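Local coordinates for protein SeviL (Septifer virgatus, PDB 6LF2) that binds the saccharides of asialo-GM1 and GM1b as an R-type lectin of beta-trefoil fold, at residues Y106-G111 against T121-W126; W84-V89 against Y96-K101; E78-L83 against N100-A105. All blocks are in the same frame, centred on the assembly; numbering follows the deposited sequence. Where two conformers were deposited one is given.

Contact 1 (Y106-G111 against T121-W126)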
loop_
_atom_site.group_PDB
_atom_site.type_symbol
_atom_site.label_atom_id
_atom_site.label_comp_id
_atom_site.label_asym_id
_atom_site.label_seq_id
_atom_site.Cartn_x
_atom_site.Cartn_y
_atom_site.Cartn_z
ATOM N N TYR B 106 15.467 13.740 3.645
ATOM C CA TYR B 106 14.409 12.863 3.144
ATOM C C TYR B 106 14.139 11.717 4.115
ATOM O O TYR B 106 15.071 11.060 4.587
ATOM C CB TYR B 106 14.801 12.275 1.784
ATOM C CG TYR B 106 14.973 13.272 0.666
ATOM C CD1 TYR B 106 13.871 13.838 0.037
ATOM C CD2 TYR B 106 16.243 13.628 0.222
ATOM C CE1 TYR B 106 14.025 14.747 -0.991
ATOM C CE2 TYR B 106 16.405 14.530 -0.807
ATOM C CZ TYR B 106 15.295 15.081 -1.414
ATOM O OH TYR B 106 15.447 15.987 -2.441
ATOM N N LEU B 107 12.855 11.447 4.372
ATOM C CA LEU B 107 12.480 10.292 5.184
ATOM C C LEU B 107 12.982 9.000 4.549
ATOM O O LEU B 107 12.760 8.751 3.365
ATOM C CB LEU B 107 10.960 10.237 5.348
ATOM C CG LEU B 107 10.467 9.192 6.352
ATOM C CD1 LEU B 107 10.961 9.530 7.769
ATOM C CD2 LEU B 107 8.958 9.102 6.317
ATOM N N ASP B 108 13.645 8.176 5.353
ATOM C CA ASP B 108 14.342 6.983 4.893
ATOM C C ASP B 108 14.188 5.935 5.987
ATOM O O ASP B 108 13.506 6.164 6.994
ATOM C CB ASP B 108 15.811 7.323 4.589
ATOM C CG ASP B 108 16.483 6.340 3.642
ATOM O OD1 ASP B 108 16.060 5.167 3.533
ATOM O OD2 ASP B 108 17.478 6.754 3.010
ATOM N N TYR B 109 14.828 4.783 5.808
ATOM C CA TYR B 109 14.826 3.790 6.868
ATOM C C TYR B 109 16.205 3.153 6.983
ATOM O O TYR B 109 17.019 3.187 6.054
ATOM C CB TYR B 109 13.729 2.719 6.662
ATOM C CG TYR B 109 13.938 1.805 5.465
ATOM C CD1 TYR B 109 14.684 0.636 5.580
ATOM C CD2 TYR B 109 13.379 2.104 4.227
ATOM C CE1 TYR B 109 14.885 -0.197 4.495
ATOM C CE2 TYR B 109 13.576 1.275 3.137
ATOM C CZ TYR B 109 14.328 0.126 3.279
ATOM O OH TYR B 109 14.528 -0.713 2.202
ATOM N N ASN B 110 16.467 2.605 8.165
ATOM C CA ASN B 110 17.660 1.801 8.420
ATOM C C ASN B 110 17.238 0.656 9.326
ATOM O O ASN B 110 16.910 0.883 10.495
ATOM C CB ASN B 110 18.762 2.631 9.072
ATOM C CG ASN B 110 20.042 1.847 9.248
ATOM O OD1 ASN B 110 20.940 1.914 8.410
ATOM N ND2 ASN B 110 20.127 1.082 10.329
ATOM N N GLY B 111 17.237 -0.567 8.800
ATOM C CA GLY B 111 16.668 -1.663 9.568
ATOM C C GLY B 111 15.198 -1.388 9.821
ATOM O O GLY B 111 14.442 -1.054 8.903
ATOM N N THR B 121 18.464 8.627 -2.122
ATOM C CA THR B 121 18.751 7.197 -2.160
ATOM C C THR B 121 17.499 6.446 -2.594
ATOM O O THR B 121 16.402 6.999 -2.651
ATOM C CB THR B 121 19.185 6.634 -0.799
ATOM O OG1 THR B 121 18.017 6.433 0.011
ATOM C CG2 THR B 121 20.146 7.581 -0.077
ATOM N N GLU B 122 17.672 5.153 -2.863
ATOM C CA GLU B 122 16.576 4.335 -3.368
ATOM C C GLU B 122 15.543 3.989 -2.291
ATOM O O GLU B 122 14.382 3.719 -2.622
ATOM C CB GLU B 122 17.163 3.067 -3.996
ATOM C CG GLU B 122 16.363 2.459 -5.122
ATOM C CD GLU B 122 16.054 3.425 -6.265
ATOM O OE1 GLU B 122 16.849 4.353 -6.546
ATOM O OE2 GLU B 122 14.991 3.240 -6.884
ATOM N N SER B 123 15.919 4.004 -1.012
ATOM C CA SER B 123 15.005 3.667 0.075
ATOM C C SER B 123 14.234 4.879 0.617
ATOM O O SER B 123 13.602 4.775 1.675
ATOM C CB SER B 123 15.780 2.995 1.201
ATOM O OG SER B 123 16.981 3.702 1.426
ATOM N N GLU B 124 14.260 6.009 -0.083
ATOM C CA GLU B 124 13.484 7.186 0.277
ATOM C C GLU B 124 12.184 7.304 -0.498
ATOM O O GLU B 124 11.512 8.343 -0.402
ATOM C CB GLU B 124 14.313 8.455 0.042
ATOM C CG GLU B 124 15.543 8.525 0.917
ATOM C CD GLU B 124 16.558 9.525 0.421
ATOM O OE1 GLU B 124 16.423 10.005 -0.725
ATOM O OE2 GLU B 124 17.492 9.835 1.197
ATOM N N LYS B 125 11.826 6.293 -1.304
ATOM C CA LYS B 125 10.659 6.379 -2.177
ATOM C C LYS B 125 9.467 5.736 -1.482
ATOM O O LYS B 125 9.528 4.561 -1.107
ATOM C CB LYS B 125 10.941 5.702 -3.517
ATOM C CG LYS B 125 12.100 6.326 -4.278
ATOM C CD LYS B 125 12.429 5.555 -5.539
ATOM C CE LYS B 125 13.560 6.231 -6.291
ATOM N NZ LYS B 125 13.855 5.538 -7.590
ATOM N N TRP B 126 8.407 6.519 -1.281
ATOM C CA TRP B 126 7.216 6.081 -0.563
ATOM C C TRP B 126 5.973 6.223 -1.424
ATOM O O TRP B 126 5.848 7.149 -2.234
ATOM C CB TRP B 126 6.991 6.890 0.721
ATOM C CG TRP B 126 8.163 6.925 1.646
ATOM C CD1 TRP B 126 9.188 7.834 1.628
ATOM C CD2 TRP B 126 8.428 6.043 2.744
ATOM N NE1 TRP B 126 10.078 7.556 2.628
ATOM C CE2 TRP B 126 9.638 6.466 3.334
ATOM C CE3 TRP B 126 7.760 4.933 3.288
ATOM C CZ2 TRP B 126 10.200 5.819 4.434
ATOM C CZ3 TRP B 126 8.316 4.289 4.375
ATOM C CH2 TRP B 126 9.525 4.740 4.946
HETATM O O HOH W 1 11.789 10.385 1.333
#
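Asp-108 meets Ser-123 through a short hydrogen bond in which Ser-123 OG, set between the backbone N and the carbonyl carbon (chi1 44°), donates to Asp-108 OD1 over 2.7 Å, on the syn lone pair. The same oxygen accepts the amide of Tyr-109 on its anti side, 2.6 Å from Tyr-109 N, and two donors therefore fix the rotation of the carboxylate. Its second oxygen, Asp-108 OD2, lies 3.1 Å from Thr-121 OG1, a possible hydrogen bond, since the hydroxyl could instead donate to Ser-123 OG.

A second polar group gathers on the carbonyl of Leu-107. Trp-126 NE1 donates to Leu-107 O at 3.0 Å, nearly straight at 168°; the oxygen lies in the indole plane, while the N-H comes from above the carbonyl plane. A water also donates to this oxygen and to Glu-124 O, tying the two backbones together. The tryptophan closes the sequence Glu-124, Lys-125, Trp-126, which probably corresponds to the Q-x-W signature of R-type lectins, here with glutamate first, and it opens strand 126-130 of the trefoil.

Charge is less simply arranged. Asp-108 OD2 and Glu-124 OE2 stand 3.6 Å apart with their carboxylates steeply inclined, a repulsion probably eased by the salt bridge from Arg-97 to Glu-124 OE1.

Carbon contacts fill in around these groups. Leu-107 CD2 sits over one face of the Trp-126 ring, toward its rim, 3.8 Å above the plane. Tyr-106 CB rests on Glu-124 CD, while the tyrosine hydroxyl is hydrogen-bonded to Glu-87, and Tyr-109 CE2 lies 3.4 Å from Ser-123 CB.

Contact 2 (W84-V89 against Y96-K101)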
loop_
_atom_site.group_PDB
_atom_site.type_symbol
_atom_site.label_atom_id
_atom_site.label_comp_id
_atom_site.label_asym_id
_atom_site.label_seq_id
_atom_site.Cartn_x
_atom_site.Cartn_y
_atom_site.Cartn_z
ATOM N N TRP B 84 6.561 18.591 6.024
ATOM C CA TRP B 84 7.164 17.764 4.987
ATOM C C TRP B 84 6.564 18.174 3.660
ATOM O O TRP B 84 5.369 18.465 3.583
ATOM C CB TRP B 84 6.891 16.266 5.223
ATOM C CG TRP B 84 7.302 15.770 6.553
ATOM C CD1 TRP B 84 6.601 15.878 7.722
ATOM C CD2 TRP B 84 8.515 15.096 6.876
ATOM N NE1 TRP B 84 7.308 15.313 8.746
ATOM C CE2 TRP B 84 8.486 14.820 8.258
ATOM C CE3 TRP B 84 9.632 14.696 6.130
ATOM C CZ2 TRP B 84 9.525 14.164 8.908
ATOM C CZ3 TRP B 84 10.652 14.039 6.776
ATOM C CH2 TRP B 84 10.595 13.779 8.153
ATOM N N SER B 85 7.382 18.198 2.614
ATOM C CA SER B 85 6.863 18.360 1.269
ATOM C C SER B 85 6.951 17.035 0.525
ATOM O O SER B 85 7.773 16.171 0.849
ATOM C CB SER B 85 7.614 19.451 0.495
ATOM O OG SER B 85 9.003 19.187 0.463
ATOM N N LEU B 86 6.061 16.877 -0.446
ATOM C CA LEU B 86 6.064 15.701 -1.302
ATOM C C LEU B 86 6.852 16.018 -2.568
ATOM O O LEU B 86 6.512 16.946 -3.310
ATOM C CB LEU B 86 4.637 15.261 -1.628
ATOM C CG LEU B 86 3.977 14.312 -0.620
ATOM C CD1 LEU B 86 3.857 14.927 0.772
ATOM C CD2 LEU B 86 2.608 13.897 -1.130
ATOM N N GLU B 87 7.911 15.253 -2.804
ATOM C CA GLU B 87 8.764 15.429 -3.975
ATOM C C GLU B 87 8.552 14.230 -4.890
ATOM O O GLU B 87 8.968 13.116 -4.562
ATOM C CB GLU B 87 10.226 15.557 -3.569
ATOM C CG GLU B 87 11.181 15.777 -4.739
ATOM C CD GLU B 87 12.640 15.830 -4.303
ATOM O OE1 GLU B 87 13.046 16.828 -3.655
ATOM O OE2 GLU B 87 13.380 14.862 -4.597
ATOM N N GLU B 88 7.898 14.453 -6.023
ATOM C CA GLU B 88 7.566 13.330 -6.882
ATOM C C GLU B 88 8.845 12.707 -7.428
ATOM O O GLU B 88 9.843 13.393 -7.673
ATOM C CB GLU B 88 6.630 13.759 -8.010
ATOM C CG GLU B 88 7.263 14.571 -9.109
ATOM C CD GLU B 88 6.248 14.963 -10.163
ATOM O OE1 GLU B 88 5.036 14.791 -9.901
ATOM O OE2 GLU B 88 6.661 15.434 -11.248
ATOM N N VAL B 89 8.829 11.383 -7.542
ATOM C CA VAL B 89 9.944 10.624 -8.098
ATOM C C VAL B 89 9.694 10.494 -9.599
ATOM O O VAL B 89 8.787 9.747 -9.994
ATOM C CB VAL B 89 10.059 9.247 -7.433
ATOM C CG1 VAL B 89 11.135 8.411 -8.080
ATOM C CG2 VAL B 89 10.314 9.399 -5.938
ATOM N N TYR B 96 6.719 9.160 -3.966
ATOM C CA TYR B 96 7.198 10.456 -3.513
ATOM C C TYR B 96 8.359 10.267 -2.551
ATOM O O TYR B 96 8.405 9.306 -1.779
ATOM C CB TYR B 96 6.108 11.250 -2.780
ATOM C CG TYR B 96 4.935 11.674 -3.611
ATOM C CD1 TYR B 96 4.967 12.855 -4.338
ATOM C CD2 TYR B 96 3.773 10.912 -3.644
ATOM C CE1 TYR B 96 3.890 13.260 -5.092
ATOM C CE2 TYR B 96 2.690 11.308 -4.395
ATOM C CZ TYR B 96 2.748 12.485 -5.117
ATOM O OH TYR B 96 1.664 12.880 -5.867
ATOM N N ARG B 97 9.284 11.217 -2.578
ATOM C CA ARG B 97 10.150 11.423 -1.428
ATOM C C ARG B 97 9.465 12.408 -0.486
ATOM O O ARG B 97 8.674 13.254 -0.915
ATOM C CB ARG B 97 11.528 11.942 -1.849
ATOM C CG ARG B 97 12.386 10.893 -2.524
ATOM C CD ARG B 97 13.818 11.380 -2.738
ATOM N NE ARG B 97 14.694 10.306 -3.197
ATOM C CZ ARG B 97 14.790 9.916 -4.466
ATOM N NH1 ARG B 97 14.058 10.503 -5.402
ATOM N NH2 ARG B 97 15.614 8.932 -4.796
ATOM N N LEU B 98 9.716 12.244 0.800
ATOM C CA LEU B 98 9.149 13.109 1.830
ATOM C C LEU B 98 10.295 13.932 2.400
ATOM O O LEU B 98 11.169 13.389 3.082
ATOM C CB LEU B 98 8.461 12.282 2.918
ATOM C CG LEU B 98 7.251 11.494 2.410
ATOM C CD1 LEU B 98 6.761 10.497 3.447
ATOM C CD2 LEU B 98 6.172 12.472 2.093
ATOM N N LEU B 99 10.286 15.233 2.110
ATOM C CA LEU B 99 11.413 16.120 2.379
ATOM C C LEU B 99 11.092 17.018 3.571
ATOM O O LEU B 99 10.144 17.809 3.519
ATOM C CB LEU B 99 11.732 16.953 1.139
ATOM C CG LEU B 99 12.844 17.995 1.264
ATOM C CD1 LEU B 99 14.165 17.301 1.573
ATOM C CD2 LEU B 99 12.931 18.801 -0.027
ATOM N N ASN B 100 11.875 16.888 4.633
ATOM C CA ASN B 100 11.682 17.721 5.815
ATOM C C ASN B 100 12.025 19.180 5.508
ATOM O O ASN B 100 13.113 19.475 5.000
ATOM C CB ASN B 100 12.546 17.193 6.951
ATOM C CG ASN B 100 12.287 17.915 8.252
ATOM O OD1 ASN B 100 13.098 18.733 8.681
ATOM N ND2 ASN B 100 11.155 17.618 8.890
ATOM N N LYS B 101 11.103 20.099 5.832
ATOM C CA LYS B 101 11.277 21.496 5.438
ATOM C C LYS B 101 12.483 22.129 6.119
ATOM O O LYS B 101 13.310 22.773 5.461
ATOM C CB LYS B 101 10.022 22.313 5.757
ATOM C CG LYS B 101 10.176 23.822 5.449
ATOM C CD LYS B 101 8.905 24.593 5.767
ATOM C CE LYS B 101 8.926 26.004 5.194
ATOM N NZ LYS B 101 10.055 26.827 5.724
HETATM O O HOH W 2 12.252 12.639 -5.458
#
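The indole of Trp-84 carries Asn-100 on one face. Asn-100 CB approaches the six-membered ring in a CH-pi contact, 4.1 Å from its centroid, and Asn-100 ND2 stands over the rim of the same face, the amide plane turned steeply against the ring. Asn-100 CG is anti to the backbone N (chi1 -174°); the amide's polar partners, His-103 foremost, lie outside the pair. At the ring's edge, near its plane, Leu-98 O comes 3.7 Å from Trp-84 CE3; the indole N-H is spent on Leu-65 O.

The phenol of Tyr-96 repeats the theme with a leucine. Leu-86 CB lies 3.6 Å from Tyr-96 CD1. Leu-86 has two conformers; in one, CD2 is centred over one face of the Tyr-96 ring and CD1 meets Leu-98 CD2 as the two leucines run side by side, so these methyl contacts are less certain than that of CB.

On the face of Ser-85, Glu-87, Arg-97 and Leu-99, a charged pair stands beside the serine and leucine. Glu-87 OE2 and Arg-97 NH1 are 4.5 Å apart, too far for a salt bridge, and a water spans the gap: it lies in the guanidinium plane, accepts from Arg-97 NH1 at 2.8 Å and sits 2.6 Å from Glu-87 OE2. The stronger partners of these groups lie elsewhere, Glu-124 for Arg-97 and Tyr-106 for Glu-87.

Between the faces, Ser-85 with Leu-99 and Glu-87 with Arg-97 are the hydrogen-bonded pairs, each joined by two backbone bonds; Arg-97 N to Glu-87 O measures 2.8 Å. This regular antiparallel ladder, strand 84-88 turning back as strand 96-100, is a beta hairpin of the kind from which the trefoil is assembled.

Contact 3 (E78-L83 against N100-A105)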
loop_
_atom_site.group_PDB
_atom_site.type_symbol
_atom_site.label_atom_id
_atom_site.label_comp_id
_atom_site.label_asym_id
_atom_site.label_seq_id
_atom_site.Cartn_x
_atom_site.Cartn_y
_atom_site.Cartn_z
ATOM N N GLU B 78 2.580 20.561 16.729
ATOM C CA GLU B 78 2.947 20.852 15.348
ATOM C C GLU B 78 3.965 21.987 15.341
ATOM O O GLU B 78 3.628 23.135 15.644
ATOM C CB GLU B 78 1.707 21.211 14.534
ATOM C CG GLU B 78 1.979 21.420 13.051
ATOM C CD GLU B 78 0.759 21.935 12.298
ATOM O OE1 GLU B 78 -0.355 21.876 12.864
ATOM O OE2 GLU B 78 0.920 22.408 11.148
ATOM N N GLN B 79 5.214 21.667 15.016
ATOM C CA GLN B 79 6.287 22.646 14.917
ATOM C C GLN B 79 6.738 22.747 13.469
ATOM O O GLN B 79 6.333 21.957 12.613
ATOM C CB GLN B 79 7.479 22.264 15.806
ATOM C CG GLN B 79 7.175 22.077 17.294
ATOM C CD GLN B 79 6.919 23.390 18.048
ATOM O OE1 GLN B 79 7.050 24.488 17.493
ATOM N NE2 GLN B 79 6.556 23.274 19.323
ATOM N N ASP B 80 7.622 23.709 13.199
ATOM C CA ASP B 80 8.107 23.843 11.831
ATOM C C ASP B 80 8.800 22.565 11.369
ATOM O O ASP B 80 8.735 22.221 10.184
ATOM C CB ASP B 80 9.016 25.071 11.700
ATOM C CG ASP B 80 10.216 25.047 12.640
ATOM O OD1 ASP B 80 10.394 24.082 13.417
ATOM O OD2 ASP B 80 10.993 26.029 12.593
ATOM N N THR B 81 9.403 21.816 12.294
ATOM C CA THR B 81 10.091 20.570 11.981
ATOM C C THR B 81 9.153 19.394 11.741
ATOM O O THR B 81 9.633 18.279 11.491
ATOM C CB THR B 81 11.042 20.209 13.114
ATOM O OG1 THR B 81 10.352 20.368 14.359
ATOM C CG2 THR B 81 12.273 21.110 13.085
ATOM N N THR B 82 7.842 19.606 11.832
ATOM C CA THR B 82 6.868 18.591 11.452
ATOM C C THR B 82 6.323 18.825 10.047
ATOM O O THR B 82 5.404 18.116 9.617
ATOM C CB THR B 82 5.708 18.544 12.458
ATOM O OG1 THR B 82 4.958 19.764 12.416
ATOM C CG2 THR B 82 6.208 18.281 13.865
ATOM N N LEU B 83 6.874 19.788 9.314
ATOM C CA LEU B 83 6.443 20.057 7.949
ATOM C C LEU B 83 7.260 19.227 6.970
ATOM O O LEU B 83 8.489 19.173 7.066
ATOM C CB LEU B 83 6.573 21.542 7.600
ATOM C CG LEU B 83 5.743 22.503 8.443
ATOM C CD1 LEU B 83 6.054 23.937 8.043
ATOM C CD2 LEU B 83 4.275 22.223 8.264
ATOM N N ASN B 100 11.875 16.888 4.633
ATOM C CA ASN B 100 11.682 17.721 5.815
ATOM C C ASN B 100 12.025 19.180 5.508
ATOM O O ASN B 100 13.113 19.475 5.000
ATOM C CB ASN B 100 12.546 17.193 6.951
ATOM C CG ASN B 100 12.287 17.915 8.252
ATOM O OD1 ASN B 100 13.098 18.733 8.681
ATOM N ND2 ASN B 100 11.155 17.618 8.890
ATOM N N LYS B 101 11.103 20.099 5.832
ATOM C CA LYS B 101 11.277 21.496 5.438
ATOM C C LYS B 101 12.483 22.129 6.119
ATOM O O LYS B 101 13.310 22.773 5.461
ATOM C CB LYS B 101 10.022 22.313 5.757
ATOM C CG LYS B 101 10.176 23.822 5.449
ATOM C CD LYS B 101 8.905 24.593 5.767
ATOM C CE LYS B 101 8.926 26.004 5.194
ATOM N NZ LYS B 101 10.055 26.827 5.724
ATOM N N VAL B 102 12.586 21.976 7.441
ATOM C CA VAL B 102 13.613 22.690 8.195
ATOM C C VAL B 102 14.996 22.171 7.832
ATOM O O VAL B 102 15.933 22.949 7.610
ATOM C CB VAL B 102 13.337 22.573 9.706
ATOM C CG1 VAL B 102 14.557 23.006 10.521
ATOM C CG2 VAL B 102 12.120 23.416 10.082
ATOM N N HIS B 103 15.141 20.856 7.724
ATOM C CA HIS B 103 16.453 20.248 7.598
ATOM C C HIS B 103 16.773 19.756 6.198
ATOM O O HIS B 103 17.900 19.311 5.970
ATOM C CB HIS B 103 16.589 19.090 8.590
ATOM C CG HIS B 103 16.517 19.532 10.017
ATOM N ND1 HIS B 103 17.560 20.179 10.643
ATOM C CD2 HIS B 103 15.520 19.452 10.931
ATOM C CE1 HIS B 103 17.211 20.469 11.885
ATOM N NE2 HIS B 103 15.981 20.036 12.086
ATOM N N LYS B 104 15.825 19.827 5.269
ATOM C CA LYS B 104 16.034 19.368 3.894
ATOM C C LYS B 104 16.623 17.954 3.872
ATOM O O LYS B 104 17.572 17.647 3.145
ATOM C CB LYS B 104 16.907 20.362 3.121
ATOM C CG LYS B 104 16.290 21.769 3.005
ATOM C CD LYS B 104 14.942 21.729 2.284
ATOM C CE LYS B 104 14.406 23.134 1.980
ATOM N NZ LYS B 104 14.026 23.903 3.201
ATOM N N ALA B 105 16.038 17.078 4.688
ATOM C CA ALA B 105 16.421 15.676 4.761
ATOM C C ALA B 105 15.217 14.808 4.408
ATOM O O ALA B 105 14.089 15.107 4.812
ATOM C CB ALA B 105 16.950 15.314 6.157
HETATM O O HOH W 3 10.292 20.570 8.656
#
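Val-102 bears directly on Asp-80 and Thr-81, and its short side chain can be followed atom by atom. Its CB lies 3.8 Å from Thr-81 CG2. From there the two methyls diverge. CG1, anti to the backbone N (chi1 166°), touches the same threonine methyl and is centred over one face of the imidazole of its own neighbour, His-103. CG2 turns instead to the aspartate, resting 3.6 Å from Asp-80 CG and as near to Asp-80 O. One methyl thus meets both the carboxylate and the carbonyl oxygen of Asp-80, while the other touches the threonine methyl and lies over the imidazole. Thr-81 OG1 does not join in, being bonded to Gln-66.

In the chain, the 3-10 turn 80-82 comes just before strand 84-88, and the partner loop follows strand 96-100, so the contact extends a trefoil hairpin at its open end, away from the loop joining its strands. The ladder of that hairpin gains a further bond here, Lys-101 N donating to Leu-83 O over 3.0 Å at 170°. Beside it, Leu-83 CD1 and Lys-101 CD lie 3.7 Å apart, the two side chains running the same way.

Asn-100 works on both segments. Its ND2 donates to Thr-81 O at 3.1 Å, the oxygen in the amide plane but the donor well above the carbonyl plane; its OD1 accepts from His-103 N in an Asx motif.

A water bridges the two backbones. It donates to Asp-80 O at 2.7 Å and to Leu-83 O, and accepts from Val-102 N at 3.0 Å, which leaves Leu-83 O holding both a water proton and the amide of Lys-101.

Contact 2 is the regular member of the set, a partly buried ladder; contact 3 continues it at one end, sharing Asn-100 and Lys-101, but exchanges strand pairing for turn, water and loop, with exposed residues at its margin. Contact 1 is the buried one, and joins a strand to an irregular loop chiefly through side chains gripping carboxylate and carbonyl oxygens. It touches contact 2 directly: Trp-126 O probably accepts from Tyr-96 N, and the Tyr-106 ring packs on Arg-97 and Leu-99. Contacts 1 and 3 merely adjoin in sequence, their centres about 16 Å apart.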